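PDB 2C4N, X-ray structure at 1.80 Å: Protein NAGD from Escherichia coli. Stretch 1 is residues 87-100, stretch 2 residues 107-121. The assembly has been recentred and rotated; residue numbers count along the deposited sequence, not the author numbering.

Stretch 1 (87-100) AYVVGEGALIHELY
Stretch 2 (107-121) TDVNPDFVIVGETRS

Strands 87-90 and 113-116 run parallel, 17° apart, with Ala-87, Tyr-88, Val-89 and Val-90 in register with Phe-113, Val-114, Ile-115 and Val-116 (CA-CA 4.5-4.8 Å). Ala-87 (phi/psi -144/145) accepts a hydrogen bond at O from Thr-107 N (2.9 Å), while its CB meets Ile-115 CD1 at 3.6 Å. Tyr-88 (-98/121; chi1 t, chi2 -109°) bonds through both backbone groups, as parallel pairing requires: N to Phe-113 O (2.8 Å), O from Ile-115 N (2.9 Å). Its CB lies 4.0 Å from Pro-111 CG. Val-89 (-111/132; t) shares a sheet face with Ile-115, CG2 to CB 4.2 Å. Val-90 (-109/90; t) repeats the ladder, N to Ile-115 O and O from Gly-117 N, both 2.8 Å. Gly-91 is extended (176/-177), its CA 3.7 Å from Thr-119 CB. Glu-92 (-157/167; p, t, chi3 -16°) bonds weakly from N to Glu-118 O (3.3 Å); its OE2 accepts Arg-120 N (3.1 Å), pairing a carboxylate with a backbone amide. Gly-93 (66/-127) N-caps helix 94-100. From that helix, Leu-95 (t, p) sets CD2 4.0 Å from Gly-117 CA, where a CB would clash, and Leu-99 (m, t) sets CD1 3.8 Å from CD1 of Ile-115 (-117/125; m, t), continuing the apolar packing begun by Ala-87.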

# COMPACT_ATOMS: atom_id res chain seq x y z
N ALA A 87 -3.29 -30.03 1.71
CA ALA A 87 -3.30 -28.70 1.13
C ALA A 87 -4.37 -28.48 0.08
O ALA A 87 -4.73 -29.39 -0.67
CB ALA A 87 -1.93 -28.40 0.52
N TYR A 88 -4.90 -27.26 0.05
CA TYR A 88 -5.87 -26.89 -0.97
C TYR A 88 -4.96 -26.17 -1.96
O TYR A 88 -4.30 -25.18 -1.60
CB TYR A 88 -6.94 -25.95 -0.43
CG TYR A 88 -7.83 -25.43 -1.53
CD1 TYR A 88 -7.76 -24.09 -1.93
CD2 TYR A 88 -8.69 -26.28 -2.21
CE1 TYR A 88 -8.52 -23.63 -3.00
CE2 TYR A 88 -9.45 -25.83 -3.29
CZ TYR A 88 -9.36 -24.50 -3.68
OH TYR A 88 -10.10 -24.05 -4.75
N VAL A 89 -4.91 -26.66 -3.19
CA VAL A 89 -4.03 -26.07 -4.18
C VAL A 89 -4.74 -25.35 -5.31
O VAL A 89 -5.70 -25.86 -5.90
CB VAL A 89 -3.09 -27.14 -4.79
CG1 VAL A 89 -2.15 -26.51 -5.81
CG2 VAL A 89 -2.30 -27.82 -3.68
N VAL A 90 -4.27 -24.15 -5.59
CA VAL A 90 -4.78 -23.34 -6.69
C VAL A 90 -3.63 -23.39 -7.68
O VAL A 90 -2.72 -22.57 -7.63
CB VAL A 90 -5.04 -21.88 -6.26
CG1 VAL A 90 -5.47 -21.05 -7.46
CG2 VAL A 90 -6.12 -21.84 -5.18
N GLY A 91 -3.66 -24.38 -8.56
CA GLY A 91 -2.59 -24.52 -9.54
C GLY A 91 -2.81 -25.77 -10.35
O GLY A 91 -3.80 -26.47 -10.16
N GLU A 92 -1.88 -26.08 -11.24
CA GLU A 92 -2.04 -27.26 -12.08
C GLU A 92 -0.70 -27.76 -12.59
O GLU A 92 0.31 -27.07 -12.50
CB GLU A 92 -2.95 -26.93 -13.26
CG GLU A 92 -2.35 -25.91 -14.25
CD GLU A 92 -3.36 -25.40 -15.28
OE1 GLU A 92 -4.42 -26.05 -15.45
OE2 GLU A 92 -3.09 -24.37 -15.93
N GLY A 93 -0.71 -28.97 -13.13
CA GLY A 93 0.50 -29.55 -13.70
C GLY A 93 1.65 -29.86 -12.77
O GLY A 93 1.50 -30.56 -11.77
N ALA A 94 2.82 -29.34 -13.13
CA ALA A 94 4.07 -29.55 -12.39
C ALA A 94 3.96 -29.45 -10.88
O ALA A 94 4.38 -30.35 -10.16
CB ALA A 94 5.12 -28.58 -12.90
N LEU A 95 3.40 -28.34 -10.39
CA LEU A 95 3.26 -28.14 -8.95
C LEU A 95 2.48 -29.27 -8.28
O LEU A 95 2.88 -29.77 -7.23
CB LEU A 95 2.55 -26.81 -8.67
CG LEU A 95 2.26 -26.51 -7.19
CD1 LEU A 95 3.57 -26.40 -6.41
CD2 LEU A 95 1.45 -25.22 -7.06
N ILE A 96 1.37 -29.66 -8.89
CA ILE A 96 0.54 -30.73 -8.34
C ILE A 96 1.32 -32.03 -8.19
O ILE A 96 1.29 -32.66 -7.13
CB ILE A 96 -0.70 -30.99 -9.24
CG1 ILE A 96 -1.55 -29.72 -9.36
CG2 ILE A 96 -1.52 -32.14 -8.66
CD1 ILE A 96 -2.19 -29.28 -8.05
N HIS A 97 2.02 -32.43 -9.24
CA HIS A 97 2.79 -33.66 -9.20
C HIS A 97 3.90 -33.60 -8.16
O HIS A 97 4.15 -34.57 -7.45
CB HIS A 97 3.39 -33.95 -10.58
CG HIS A 97 3.95 -35.34 -10.70
ND1 HIS A 97 3.16 -36.46 -10.65
CD2 HIS A 97 5.23 -35.77 -10.82
CE1 HIS A 97 3.93 -37.54 -10.74
NE2 HIS A 97 5.18 -37.15 -10.84
N GLU A 98 4.56 -32.45 -8.06
CA GLU A 98 5.63 -32.26 -7.08
C GLU A 98 5.10 -32.42 -5.67
O GLU A 98 5.75 -33.03 -4.82
CB GLU A 98 6.26 -30.88 -7.23
CG GLU A 98 7.14 -30.70 -8.46
CD GLU A 98 8.41 -31.54 -8.41
OE1 GLU A 98 9.15 -31.45 -7.41
OE2 GLU A 98 8.67 -32.27 -9.39
N LEU A 99 3.92 -31.87 -5.40
CA LEU A 99 3.32 -31.97 -4.07
C LEU A 99 2.96 -33.42 -3.73
O LEU A 99 3.17 -33.86 -2.59
CB LEU A 99 2.07 -31.08 -3.99
CG LEU A 99 2.38 -29.58 -4.11
CD1 LEU A 99 1.11 -28.75 -4.10
CD2 LEU A 99 3.27 -29.18 -2.96
N TYR A 100 2.42 -34.15 -4.69
CA TYR A 100 2.08 -35.55 -4.47
C TYR A 100 3.34 -36.35 -4.14
O TYR A 100 3.32 -37.22 -3.27
CB TYR A 100 1.38 -36.14 -5.70
CG TYR A 100 -0.11 -35.88 -5.72
CD1 TYR A 100 -0.72 -35.27 -6.82
CD2 TYR A 100 -0.90 -36.21 -4.63
CE1 TYR A 100 -2.08 -34.99 -6.81
CE2 TYR A 100 -2.25 -35.94 -4.61
CZ TYR A 100 -2.84 -35.33 -5.70
OH TYR A 100 -4.17 -35.03 -5.66
N THR A 107 -6.72 -31.51 -0.94
CA THR A 107 -8.12 -31.55 -0.54
C THR A 107 -8.70 -30.18 -0.18
O THR A 107 -7.96 -29.25 0.15
CB THR A 107 -8.29 -32.45 0.70
OG1 THR A 107 -9.64 -32.40 1.18
CG2 THR A 107 -7.35 -31.98 1.81
N ASP A 108 -10.02 -30.08 -0.25
CA ASP A 108 -10.69 -28.84 0.12
C ASP A 108 -11.44 -29.11 1.43
O ASP A 108 -12.41 -28.43 1.77
CB ASP A 108 -11.64 -28.37 -0.99
CG ASP A 108 -12.76 -29.35 -1.26
OD1 ASP A 108 -12.77 -30.44 -0.66
OD2 ASP A 108 -13.62 -29.02 -2.10
N VAL A 109 -10.96 -30.11 2.16
CA VAL A 109 -11.51 -30.49 3.46
C VAL A 109 -10.41 -30.38 4.51
O VAL A 109 -9.44 -31.13 4.50
CB VAL A 109 -12.03 -31.95 3.46
CG1 VAL A 109 -12.58 -32.30 4.83
CG2 VAL A 109 -13.10 -32.12 2.41
N ASN A 110 -10.57 -29.42 5.42
CA ASN A 110 -9.61 -29.19 6.49
C ASN A 110 -8.15 -29.20 6.03
O ASN A 110 -7.32 -29.95 6.55
CB ASN A 110 -9.79 -30.23 7.60
CG ASN A 110 -11.18 -30.19 8.22
OD1 ASN A 110 -11.64 -29.14 8.66
ND2 ASN A 110 -11.84 -31.34 8.26
N PRO A 111 -7.81 -28.36 5.05
CA PRO A 111 -6.42 -28.32 4.58
C PRO A 111 -5.53 -27.57 5.56
O PRO A 111 -5.99 -26.65 6.24
CB PRO A 111 -6.53 -27.60 3.24
CG PRO A 111 -7.67 -26.63 3.48
CD PRO A 111 -8.67 -27.48 4.24
N ASP A 112 -4.26 -27.97 5.65
CA ASP A 112 -3.31 -27.30 6.53
C ASP A 112 -2.75 -26.08 5.81
O ASP A 112 -2.48 -25.05 6.44
CB ASP A 112 -2.15 -28.24 6.89
CG ASP A 112 -2.62 -29.51 7.57
OD1 ASP A 112 -3.29 -29.41 8.61
OD2 ASP A 112 -2.29 -30.61 7.07
N PHE A 113 -2.57 -26.22 4.50
CA PHE A 113 -2.02 -25.16 3.66
C PHE A 113 -2.92 -24.80 2.49
O PHE A 113 -3.72 -25.62 2.03
CB PHE A 113 -0.70 -25.58 3.01
CG PHE A 113 0.35 -26.03 3.96
CD1 PHE A 113 0.33 -27.32 4.48
CD2 PHE A 113 1.39 -25.18 4.31
CE1 PHE A 113 1.33 -27.75 5.34
CE2 PHE A 113 2.39 -25.60 5.17
CZ PHE A 113 2.36 -26.89 5.69
N VAL A 114 -2.76 -23.58 2.01
CA VAL A 114 -3.43 -23.10 0.81
C VAL A 114 -2.21 -22.76 -0.02
O VAL A 114 -1.39 -21.92 0.37
CB VAL A 114 -4.26 -21.82 1.06
CG1 VAL A 114 -4.60 -21.16 -0.29
CG2 VAL A 114 -5.55 -22.16 1.79
N ILE A 115 -2.05 -23.43 -1.15
CA ILE A 115 -0.89 -23.21 -2.00
C ILE A 115 -1.34 -22.67 -3.35
O ILE A 115 -2.17 -23.27 -4.02
CB ILE A 115 -0.12 -24.52 -2.23
CG1 ILE A 115 0.21 -25.16 -0.87
CG2 ILE A 115 1.14 -24.24 -3.03
CD1 ILE A 115 0.75 -26.56 -0.98
N VAL A 116 -0.78 -21.53 -3.74
CA VAL A 116 -1.13 -20.92 -5.00
C VAL A 116 0.05 -20.89 -5.96
O VAL A 116 1.14 -20.42 -5.61
CB VAL A 116 -1.64 -19.46 -4.81
CG1 VAL A 116 -2.09 -18.88 -6.15
CG2 VAL A 116 -2.78 -19.43 -3.80
N GLY A 117 -0.17 -21.42 -7.15
CA GLY A 117 0.86 -21.42 -8.18
C GLY A 117 0.24 -20.70 -9.36
O GLY A 117 -0.09 -19.52 -9.26
N GLU A 118 0.09 -21.40 -10.48
CA GLU A 118 -0.52 -20.84 -11.67
C GLU A 118 -1.47 -21.85 -12.30
O GLU A 118 -1.19 -23.05 -12.35
CB GLU A 118 0.55 -20.43 -12.69
CG GLU A 118 0.05 -20.36 -14.13
CD GLU A 118 -0.91 -19.21 -14.41
OE1 GLU A 118 -1.74 -18.86 -13.54
OE2 GLU A 118 -0.85 -18.66 -15.53
N THR A 119 -2.61 -21.37 -12.77
CA THR A 119 -3.57 -22.23 -13.43
C THR A 119 -4.53 -21.38 -14.24
O THR A 119 -5.11 -20.42 -13.73
CB THR A 119 -4.38 -23.09 -12.43
OG1 THR A 119 -5.41 -23.79 -13.14
CG2 THR A 119 -5.00 -22.22 -11.34
N ARG A 120 -4.68 -21.71 -15.52
CA ARG A 120 -5.57 -20.96 -16.38
C ARG A 120 -7.01 -21.30 -16.09
O ARG A 120 -7.92 -20.78 -16.75
CB ARG A 120 -5.26 -21.25 -17.85
CG ARG A 120 -3.88 -20.82 -18.32
CD ARG A 120 -3.88 -20.85 -19.83
NE ARG A 120 -2.66 -20.31 -20.43
CZ ARG A 120 -2.57 -19.95 -21.71
NH1 ARG A 120 -3.62 -20.08 -22.50
NH2 ARG A 120 -1.44 -19.47 -22.19
N SER A 121 -7.23 -22.19 -15.13
CA SER A 121 -8.57 -22.60 -14.73
C SER A 121 -9.02 -21.82 -13.51
O SER A 121 -10.11 -22.04 -12.99
CB SER A 121 -8.61 -24.10 -14.43
OG SER A 121 -8.50 -24.86 -15.62
O HOH W 1 -6.60 -25.73 -11.84
O HOH W 2 0.99 -24.34 -10.70
O HOH W 3 0.94 -24.12 -14.16